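Local structure of putative polysaccharide deacetylase (Bdellovibrio bacteriovorus HD100, 5JP6) at residues A[150-155]-A[361-366]; A[159-164]-A[297-302]; A[269-274]-A[368-373]. The protein probably removes acetyl groups from the N-acetylated sugars of peptidoglycan as a zinc-dependent family 4 carbohydrate esterase during predation on other bacteria. The protein carries 1 engineered substitution. One frame throughout, in Å; residues are numbered along the deposited sequence.

Interaction 1: residues A[150-155]-A[361-366]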
loop_
_atom_site.group_PDB
_atom_site.type_symbol
_atom_site.label_atom_id
_atom_site.label_comp_id
_atom_site.label_asym_id
_atom_site.label_seq_id
_atom_site.Cartn_x
_atom_site.Cartn_y
_atom_site.Cartn_z
ATOM N N THR A 150 -9.895 5.279 -19.560
ATOM C CA THR A 150 -10.044 6.257 -18.506
ATOM C C THR A 150 -11.480 6.740 -18.513
ATOM O O THR A 150 -11.974 7.213 -19.526
ATOM C CB THR A 150 -9.031 7.420 -18.684
ATOM O OG1 THR A 150 -7.676 6.864 -18.559
ATOM C CG2 THR A 150 -9.247 8.499 -17.666
ATOM N N GLN A 151 -12.116 6.666 -17.336
ATOM C CA GLN A 151 -13.507 6.988 -17.166
ATOM C C GLN A 151 -13.627 8.111 -16.144
ATOM O O GLN A 151 -13.099 8.037 -15.031
ATOM C CB GLN A 151 -14.286 5.761 -16.755
ATOM C CG GLN A 151 -14.329 4.698 -17.853
ATOM C CD GLN A 151 -15.085 3.453 -17.459
ATOM O OE1 GLN A 151 -16.049 3.499 -16.709
ATOM N NE2 GLN A 151 -14.656 2.344 -17.980
ATOM N N LYS A 152 -14.375 9.143 -16.521
ATOM C CA LYS A 152 -14.527 10.333 -15.714
ATOM C C LYS A 152 -15.716 10.174 -14.768
ATOM O O LYS A 152 -16.770 9.635 -15.152
ATOM C CB LYS A 152 -14.746 11.567 -16.579
ATOM C CG LYS A 152 -13.565 11.926 -17.459
ATOM C CD LYS A 152 -13.947 13.063 -18.401
ATOM C CE LYS A 152 -12.839 13.351 -19.380
ATOM N NZ LYS A 152 -13.283 14.407 -20.327
ATOM N N ARG A 153 -15.562 10.741 -13.574
ATOM C CA ARG A 153 -16.623 10.764 -12.557
ATOM C C ARG A 153 -16.722 12.182 -12.012
ATOM O O ARG A 153 -15.727 12.813 -11.753
ATOM C CB ARG A 153 -16.327 9.807 -11.415
ATOM C CG ARG A 153 -16.178 8.367 -11.820
ATOM C CD ARG A 153 -17.492 7.758 -12.270
ATOM N NE ARG A 153 -17.335 6.379 -12.722
ATOM C CZ ARG A 153 -17.192 5.998 -13.985
ATOM N NH1 ARG A 153 -17.142 6.879 -14.982
ATOM N NH2 ARG A 153 -17.060 4.701 -14.253
ATOM N N ASP A 154 -17.931 12.691 -11.892
ATOM C CA ASP A 154 -18.149 14.030 -11.332
ATOM C C ASP A 154 -17.993 13.939 -9.818
ATOM O O ASP A 154 -18.793 13.304 -9.108
ATOM C CB ASP A 154 -19.536 14.543 -11.746
ATOM C CG ASP A 154 -19.894 15.951 -11.180
ATOM O OD1 ASP A 154 -19.076 16.563 -10.533
ATOM O OD2 ASP A 154 -21.001 16.278 -11.413
ATOM N N MET A 155 -16.983 14.652 -9.331
ATOM C CA MET A 155 -16.685 14.675 -7.929
ATOM C C MET A 155 -17.005 16.027 -7.268
ATOM O O MET A 155 -16.730 16.236 -6.106
ATOM C CB MET A 155 -15.250 14.149 -7.712
ATOM C CG MET A 155 -15.158 12.612 -8.211
ATOM S SD MET A 155 -13.634 12.098 -7.923
ATOM C CE MET A 155 -13.508 10.832 -9.107
ATOM N N LEU A 361 -8.966 3.414 -15.373
ATOM C CA LEU A 361 -8.604 4.499 -14.490
ATOM C C LEU A 361 -9.824 5.383 -14.256
ATOM O O LEU A 361 -10.477 5.787 -15.218
ATOM C CB LEU A 361 -7.499 5.360 -15.104
ATOM C CG LEU A 361 -6.954 6.481 -14.236
ATOM C CD1 LEU A 361 -6.277 5.956 -13.013
ATOM C CD2 LEU A 361 -6.021 7.354 -15.081
ATOM N N LEU A 362 -10.141 5.667 -12.990
ATOM C CA LEU A 362 -11.217 6.623 -12.689
ATOM C C LEU A 362 -10.542 7.955 -12.357
ATOM O O LEU A 362 -9.545 7.986 -11.616
ATOM C CB LEU A 362 -12.068 6.158 -11.495
ATOM C CG LEU A 362 -12.765 4.814 -11.671
ATOM C CD1 LEU A 362 -13.474 4.421 -10.378
ATOM C CD2 LEU A 362 -13.728 4.851 -12.846
ATOM N N THR A 363 -11.102 9.032 -12.880
ATOM C CA THR A 363 -10.537 10.345 -12.714
ATOM C C THR A 363 -11.662 11.375 -12.624
ATOM O O THR A 363 -12.794 11.112 -13.039
ATOM C CB THR A 363 -9.555 10.660 -13.867
ATOM O OG1 THR A 363 -8.688 11.717 -13.459
ATOM C CG2 THR A 363 -10.322 11.011 -15.144
ATOM N N ALA A 364 -11.347 12.530 -12.077
ATOM C CA ALA A 364 -12.339 13.619 -12.011
ATOM C C ALA A 364 -12.772 14.101 -13.397
ATOM O O ALA A 364 -11.956 14.198 -14.321
ATOM C CB ALA A 364 -11.803 14.788 -11.215
ATOM N N ALA A 365 -14.055 14.415 -13.534
ATOM C CA ALA A 365 -14.553 15.007 -14.784
ATOM C C ALA A 365 -13.934 16.388 -15.077
ATOM O O ALA A 365 -13.680 16.727 -16.243
ATOM C CB ALA A 365 -16.068 15.100 -14.743
ATOM N N ASP A 366 -13.682 17.164 -14.029
ATOM C CA ASP A 366 -13.114 18.493 -14.158
ATOM C C ASP A 366 -11.620 18.361 -14.093
ATOM O O ASP A 366 -11.089 18.059 -13.032
ATOM C CB ASP A 366 -13.627 19.411 -13.046
ATOM C CG ASP A 366 -13.052 20.838 -13.124
ATOM O OD1 ASP A 366 -12.161 21.139 -13.938
ATOM O OD2 ASP A 366 -13.525 21.636 -12.276
#
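Strands T150-R153 and L361-A364 run parallel in the curved sheet of a NodB-type deacetylase domain, in a ladder that carries on past the second strand to A365. The angle of 37° between the two short axes reflects the twist of such a sheet. As parallel pairing requires, each bonded residue of the first strand reaches two residues of the other: Q151 N donates to L361 O (2.8 Å) and Q151 O receives T363 N, then R153 N donates to T363 O (2.8 Å) and R153 O receives A365 N. The Q151 N-H is almost straight onto its acceptor, at 173°.

On one face, T150, K152, L361 and T363 line up. The methyls T150 CG2 and T363 CG2 meet at 3.7 Å, while K152 lies beside T363 with its CG near the same methyl, and its amine leads away from the contact. Beta-branched threonines and a long lysine suit a face that is apolar close to the backbone and polar beyond it.

The other face carries Q151 and L362. R153 bends at chi2 (-69°), which turns CD aside, and L362 CD2 rests over one face of the guanidinium, toward its rim and 3.6 Å from R153 NH2. In the guanidinium plane, NH2 binds Q151 OE1 (2.9 Å) and NH1 binds K152 O (2.8 Å), which restricts rotation of the group and keeps it lying over the leucine methyl. Arginine fits because its flat cation covers an apolar methyl yet presents N-H groups at its edge.

Strand 150-153 thus joins strand 358-364, which also pairs with strand 170-176. L361 packs on M199 and V223, and L362 on M199 and F299, with a magnesium ion about 4 Å from the A364 side chain.

Interaction 2: residues A[159-164]-A[297-302]; sequences YMAVRG and GEFAWN
Y159 turns the edge of its ring toward the face of F299 in an offset edge-to-face pair, with centroids 5.8 Å apart and planes at 63°; F299 CZ lies in the tyrosine's plane. A161 CB sits over a face of the same phenylalanine, 3.9 Å from the F299 centroid, a CH-pi contact that an alanine is small enough to make from the adjoining strand. G297, without a side chain, leaves the ring room beside the backbone.

M160 and E298 point to the other side of the strand pair. The methionine chain, bent at chi2 (73°), brings SD to 3.3 Å from E298 CD, while its CE touches A300 CB; the carboxylate itself is engaged by K288. Farther on, R163 and N302 cross at about a right angle: N302 CB stands over the centre of the guanidinium, and both R163 NH2 and N302 ND2 bind Q327 OE1, while N302 OD1 takes I331 N.

Nearly straight bonds, such as A161 N to E298 O (2.9 Å), hold the parallel backbones. Strand 160-161 therefore flanks strand 297-299, which pairs with strand 275-277 as well, while W301 turns away to pack on strand 330-335 and the zinc ligand Y280.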
loop_
_atom_site.group_PDB
_atom_site.type_symbol
_atom_site.label_atom_id
_atom_site.label_comp_id
_atom_site.label_asym_id
_atom_site.label_seq_id
_atom_site.Cartn_x
_atom_site.Cartn_y
_atom_site.Cartn_z
ATOM N N TYR A 159 -18.583 11.835 -4.397
ATOM C CA TYR A 159 -18.774 10.644 -5.203
ATOM C C TYR A 159 -18.412 9.457 -4.331
ATOM O O TYR A 159 -17.331 9.431 -3.753
ATOM C CB TYR A 159 -17.869 10.687 -6.445
ATOM C CG TYR A 159 -17.862 9.432 -7.259
ATOM C CD1 TYR A 159 -18.998 8.989 -7.881
ATOM C CD2 TYR A 159 -16.705 8.698 -7.433
ATOM C CE1 TYR A 159 -18.990 7.832 -8.651
ATOM C CE2 TYR A 159 -16.692 7.554 -8.209
ATOM C CZ TYR A 159 -17.832 7.121 -8.800
ATOM O OH TYR A 159 -17.833 5.972 -9.540
ATOM N N MET A 160 -19.298 8.473 -4.222
ATOM C CA MET A 160 -19.020 7.313 -3.398
ATOM C C MET A 160 -18.781 6.121 -4.312
ATOM O O MET A 160 -19.689 5.694 -5.034
ATOM C CB MET A 160 -20.226 7.005 -2.509
ATOM C CG MET A 160 -20.094 5.713 -1.679
ATOM S SD MET A 160 -18.907 5.958 -0.347
ATOM C CE MET A 160 -17.883 4.474 -0.539
ATOM N N ALA A 161 -17.542 5.611 -4.294
ATOM C CA ALA A 161 -17.140 4.526 -5.170
ATOM C C ALA A 161 -16.960 3.255 -4.369
ATOM O O ALA A 161 -16.145 3.196 -3.413
ATOM C CB ALA A 161 -15.854 4.875 -5.889
ATOM N N VAL A 162 -17.681 2.231 -4.800
ATOM C CA VAL A 162 -17.475 0.880 -4.299
ATOM C C VAL A 162 -16.965 0.036 -5.462
ATOM O O VAL A 162 -15.824 -0.408 -5.438
ATOM C CB VAL A 162 -18.749 0.291 -3.644
ATOM C CG1 VAL A 162 -18.481 -1.142 -3.222
ATOM C CG2 VAL A 162 -19.114 1.109 -2.407
ATOM N N ARG A 163 -17.799 -0.130 -6.490
ATOM C CA ARG A 163 -17.398 -0.767 -7.743
ATOM C C ARG A 163 -17.011 0.279 -8.774
ATOM O O ARG A 163 -16.423 -0.052 -9.781
ATOM C CB ARG A 163 -18.504 -1.668 -8.288
ATOM C CG ARG A 163 -18.746 -2.865 -7.366
ATOM C CD ARG A 163 -19.893 -3.802 -7.768
ATOM N NE ARG A 163 -19.884 -4.943 -6.829
ATOM C CZ ARG A 163 -20.164 -4.889 -5.500
ATOM N NH1 ARG A 163 -20.592 -3.767 -4.895
ATOM N NH2 ARG A 163 -20.052 -5.985 -4.752
ATOM N N GLY A 164 -17.346 1.547 -8.527
ATOM C CA GLY A 164 -16.921 2.634 -9.410
ATOM C C GLY A 164 -17.673 2.819 -10.715
ATOM O O GLY A 164 -17.194 3.514 -11.604
ATOM N N GLY A 297 -14.027 12.799 -3.884
ATOM C CA GLY A 297 -14.634 11.464 -3.955
ATOM C C GLY A 297 -14.114 10.571 -2.834
ATOM O O GLY A 297 -12.972 10.696 -2.425
ATOM N N GLU A 298 -14.998 9.697 -2.348
ATOM C CA GLU A 298 -14.765 8.731 -1.290
ATOM C C GLU A 298 -14.686 7.367 -1.937
ATOM O O GLU A 298 -15.651 6.867 -2.500
ATOM C CB GLU A 298 -15.906 8.770 -0.264
ATOM C CG GLU A 298 -15.765 7.767 0.873
ATOM C CD GLU A 298 -16.982 7.669 1.760
ATOM O OE1 GLU A 298 -17.833 8.629 1.696
ATOM O OE2 GLU A 298 -17.110 6.736 2.541
ATOM N N PHE A 299 -13.532 6.737 -1.829
ATOM C CA PHE A 299 -13.272 5.484 -2.542
ATOM C C PHE A 299 -13.151 4.355 -1.538
ATOM O O PHE A 299 -12.175 4.263 -0.767
ATOM C CB PHE A 299 -12.021 5.606 -3.416
ATOM C CG PHE A 299 -12.292 6.326 -4.699
ATOM C CD1 PHE A 299 -12.467 7.725 -4.705
ATOM C CD2 PHE A 299 -12.457 5.629 -5.896
ATOM C CE1 PHE A 299 -12.802 8.378 -5.849
ATOM C CE2 PHE A 299 -12.770 6.316 -7.059
ATOM C CZ PHE A 299 -12.941 7.688 -7.019
ATOM N N ALA A 300 -14.109 3.438 -1.604
ATOM C CA ALA A 300 -14.007 2.168 -0.905
ATOM C C ALA A 300 -13.503 1.173 -1.989
ATOM O O ALA A 300 -12.719 1.550 -2.855
ATOM C CB ALA A 300 -15.348 1.798 -0.301
ATOM N N TRP A 301 -13.899 -0.084 -1.935
ATOM C CA TRP A 301 -13.427 -1.120 -2.871
ATOM C C TRP A 301 -14.406 -2.298 -2.732
ATOM O O TRP A 301 -15.161 -2.380 -1.760
ATOM C CB TRP A 301 -11.989 -1.603 -2.569
ATOM C CG TRP A 301 -11.866 -2.249 -1.218
ATOM C CD1 TRP A 301 -11.954 -3.594 -0.953
ATOM C CD2 TRP A 301 -11.661 -1.600 0.026
ATOM N NE1 TRP A 301 -11.847 -3.804 0.387
ATOM C CE2 TRP A 301 -11.657 -2.602 1.015
ATOM C CE3 TRP A 301 -11.503 -0.263 0.413
ATOM C CZ2 TRP A 301 -11.491 -2.314 2.340
ATOM C CZ3 TRP A 301 -11.334 0.006 1.746
ATOM C CH2 TRP A 301 -11.338 -1.013 2.687
ATOM N N ASN A 302 -14.369 -3.216 -3.699
ATOM C CA ASN A 302 -15.123 -4.467 -3.575
ATOM C C ASN A 302 -14.307 -5.727 -3.816
ATOM O O ASN A 302 -14.794 -6.813 -3.575
ATOM C CB ASN A 302 -16.346 -4.483 -4.484
ATOM C CG ASN A 302 -15.978 -4.494 -5.941
ATOM O OD1 ASN A 302 -15.254 -3.630 -6.426
ATOM N ND2 ASN A 302 -16.470 -5.489 -6.662
#

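Interaction 3: residues A[269-274]-A[368-373]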
loop_
_atom_site.group_PDB
_atom_site.type_symbol
_atom_site.label_atom_id
_atom_site.label_comp_id
_atom_site.label_asym_id
_atom_site.label_seq_id
_atom_site.Cartn_x
_atom_site.Cartn_y
_atom_site.Cartn_z
ATOM N N LEU A 269 3.682 17.849 -5.661
ATOM C CA LEU A 269 3.310 17.826 -7.067
ATOM C C LEU A 269 2.718 19.121 -7.618
ATOM O O LEU A 269 2.760 19.330 -8.839
ATOM C CB LEU A 269 2.264 16.737 -7.313
ATOM C CG LEU A 269 2.667 15.314 -6.966
ATOM C CD1 LEU A 269 1.499 14.384 -7.194
ATOM C CD2 LEU A 269 3.881 14.865 -7.772
ATOM N N GLY A 270 2.157 19.961 -6.742
ATOM C CA GLY A 270 1.396 21.096 -7.191
ATOM C C GLY A 270 -0.039 20.757 -7.548
ATOM O O GLY A 270 -0.801 21.590 -8.031
ATOM N N TRP A 271 -0.426 19.520 -7.264
ATOM C CA TRP A 271 -1.790 19.072 -7.435
ATOM C C TRP A 271 -1.993 17.813 -6.596
ATOM O O TRP A 271 -1.042 17.208 -6.123
ATOM C CB TRP A 271 -2.104 18.802 -8.898
ATOM C CG TRP A 271 -1.180 17.819 -9.584
ATOM C CD1 TRP A 271 -0.126 18.115 -10.384
ATOM C CD2 TRP A 271 -1.300 16.400 -9.598
ATOM N NE1 TRP A 271 0.456 16.966 -10.892
ATOM C CE2 TRP A 271 -0.258 15.887 -10.422
ATOM C CE3 TRP A 271 -2.204 15.501 -9.019
ATOM C CZ2 TRP A 271 -0.117 14.512 -10.690
ATOM C CZ3 TRP A 271 -2.044 14.149 -9.243
ATOM C CH2 TRP A 271 -0.997 13.657 -10.063
ATOM N N VAL A 272 -3.270 17.471 -6.421
ATOM C CA VAL A 272 -3.698 16.264 -5.772
ATOM C C VAL A 272 -5.084 15.953 -6.298
ATOM O O VAL A 272 -5.965 16.820 -6.295
ATOM C CB VAL A 272 -3.673 16.346 -4.235
ATOM C CG1 VAL A 272 -4.476 17.531 -3.673
ATOM C CG2 VAL A 272 -4.122 15.008 -3.649
ATOM N N ASP A 273 -5.287 14.739 -6.810
ATOM C CA ASP A 273 -6.601 14.410 -7.346
ATOM C C ASP A 273 -7.647 14.392 -6.242
ATOM O O ASP A 273 -7.341 14.067 -5.072
ATOM C CB ASP A 273 -6.557 13.044 -8.047
ATOM C CG ASP A 273 -5.874 13.123 -9.395
ATOM O OD1 ASP A 273 -6.383 13.905 -10.271
ATOM O OD2 ASP A 273 -4.875 12.418 -9.610
ATOM N N PRO A 274 -8.906 14.678 -6.624
ATOM C CA PRO A 274 -9.989 14.795 -5.614
ATOM C C PRO A 274 -10.541 13.431 -5.248
ATOM O O PRO A 274 -11.725 13.177 -5.424
ATOM C CB PRO A 274 -11.012 15.686 -6.317
ATOM C CG PRO A 274 -10.821 15.343 -7.774
ATOM C CD PRO A 274 -9.330 15.224 -7.924
ATOM N N SER A 368 -9.393 20.526 -13.933
ATOM C CA SER A 368 -8.785 21.490 -13.026
ATOM C C SER A 368 -8.937 21.150 -11.546
ATOM O O SER A 368 -8.305 21.801 -10.734
ATOM C CB SER A 368 -9.365 22.871 -13.275
ATOM O OG SER A 368 -10.700 23.022 -12.792
ATOM N N ALA A 369 -9.787 20.160 -11.212
ATOM C CA ALA A 369 -10.154 19.798 -9.824
ATOM C C ALA A 369 -8.845 19.555 -9.020
ATOM O O ALA A 369 -8.709 19.963 -7.871
ATOM C CB ALA A 369 -11.099 18.598 -9.783
ATOM N N LYS A 370 -7.879 18.894 -9.659
ATOM C CA LYS A 370 -6.639 18.458 -8.986
ATOM C C LYS A 370 -5.794 19.658 -8.536
ATOM O O LYS A 370 -4.986 19.533 -7.623
ATOM C CB LYS A 370 -5.838 17.508 -9.872
ATOM C CG LYS A 370 -5.278 18.132 -11.137
ATOM C CD LYS A 370 -4.842 17.146 -12.217
ATOM C CE LYS A 370 -3.774 16.254 -11.792
ATOM N NZ LYS A 370 -3.194 15.393 -12.865
ATOM N N TYR A 371 -6.005 20.812 -9.174
ATOM C CA TYR A 371 -5.255 22.016 -8.822
ATOM C C TYR A 371 -5.946 22.887 -7.803
ATOM O O TYR A 371 -5.338 23.865 -7.331
ATOM C CB TYR A 371 -4.983 22.841 -10.072
ATOM C CG TYR A 371 -4.131 22.112 -11.104
ATOM C CD1 TYR A 371 -2.762 21.970 -10.921
ATOM C CD2 TYR A 371 -4.706 21.550 -12.217
ATOM C CE1 TYR A 371 -1.998 21.329 -11.851
ATOM C CE2 TYR A 371 -3.950 20.891 -13.139
ATOM C CZ TYR A 371 -2.590 20.763 -12.946
ATOM O OH TYR A 371 -1.784 20.123 -13.872
ATOM N N ASN A 372 -7.195 22.557 -7.476
ATOM C CA ASN A 372 -8.032 23.431 -6.677
ATOM C C ASN A 372 -8.723 22.663 -5.531
ATOM O O ASN A 372 -9.879 22.933 -5.202
ATOM C CB ASN A 372 -9.051 24.093 -7.601
ATOM C CG ASN A 372 -8.395 25.038 -8.576
ATOM O OD1 ASN A 372 -7.920 26.109 -8.201
ATOM N ND2 ASN A 372 -8.317 24.611 -9.834
ATOM N N SER A 373 -7.982 21.738 -4.925
ATOM C CA SER A 373 -8.549 20.934 -3.856
ATOM C C SER A 373 -9.017 21.815 -2.685
ATOM O O SER A 373 -8.270 22.648 -2.172
ATOM C CB SER A 373 -7.521 19.971 -3.289
ATOM O OG SER A 373 -8.067 19.248 -2.190
HETATM O O HOH W 1 -8.459 17.895 -5.769
HETATM O O HOH W 2 -3.654 12.617 -12.040
#
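K370 and W271 each hold CG between the backbone N and the carbonyl carbon, and the two side chains then run side by side in the same direction. A further bend of K370 at chi3 (-61°) lays CE over the indole, above the CD2-CE3 bond of the six-membered ring, 3.3 Å from W271 CD2. Beyond it, NZ stands 3.7 Å from the centroid of the W271 six-membered ring and only 3° off its normal, a cation-pi contact. L269 CD1 covers the opposite face of the indole.

The backbone fixes this pairing through V272 N, which donates to K370 O (2.9 Å). G270, with positive phi at the end of helix 251-269, starts the turn that delivers W271; Y371 CD1 lies against G270 O, and P274 CG against A369 CB (3.8 Å). One water bridges V272 O and A369 O, donating to both.

D273 OD1 remains 4.4 Å from K370 NZ, too far for a salt bridge. A second water instead accepts from NZ (2.9 Å) and lies within bonding distance of D273 OD2, which also takes the backbone N-H of I224. Lysine suits this place because its terminal methylene covers an aromatic face while its ammonium meets pi electrons, water and a nearby acid, surroundings that would be expected to favour the charged form.

Interactions 1 and 2 have centres about 12 Å apart and share one sheet. R153 NH2 probably bonds to G164 O (2.9 Å), and M155 CE touches F299 CZ (3.8 Å). Interaction 3, about 13 Å from interaction 1, joins it through A364 CB and P274 CG (3.6 Å); its A369 side chain is about 5 Å from the magnesium ion. P274 O also receives G297 N (2.8 Å), connecting interactions 2 and 3, whose centres are about 19 Å apart. Interaction 2 comes nearest the active site: the W301 side chain lies about 8 Å from the zinc ion held by D177, H227 and Y280, whereas interaction 1 lies away from it.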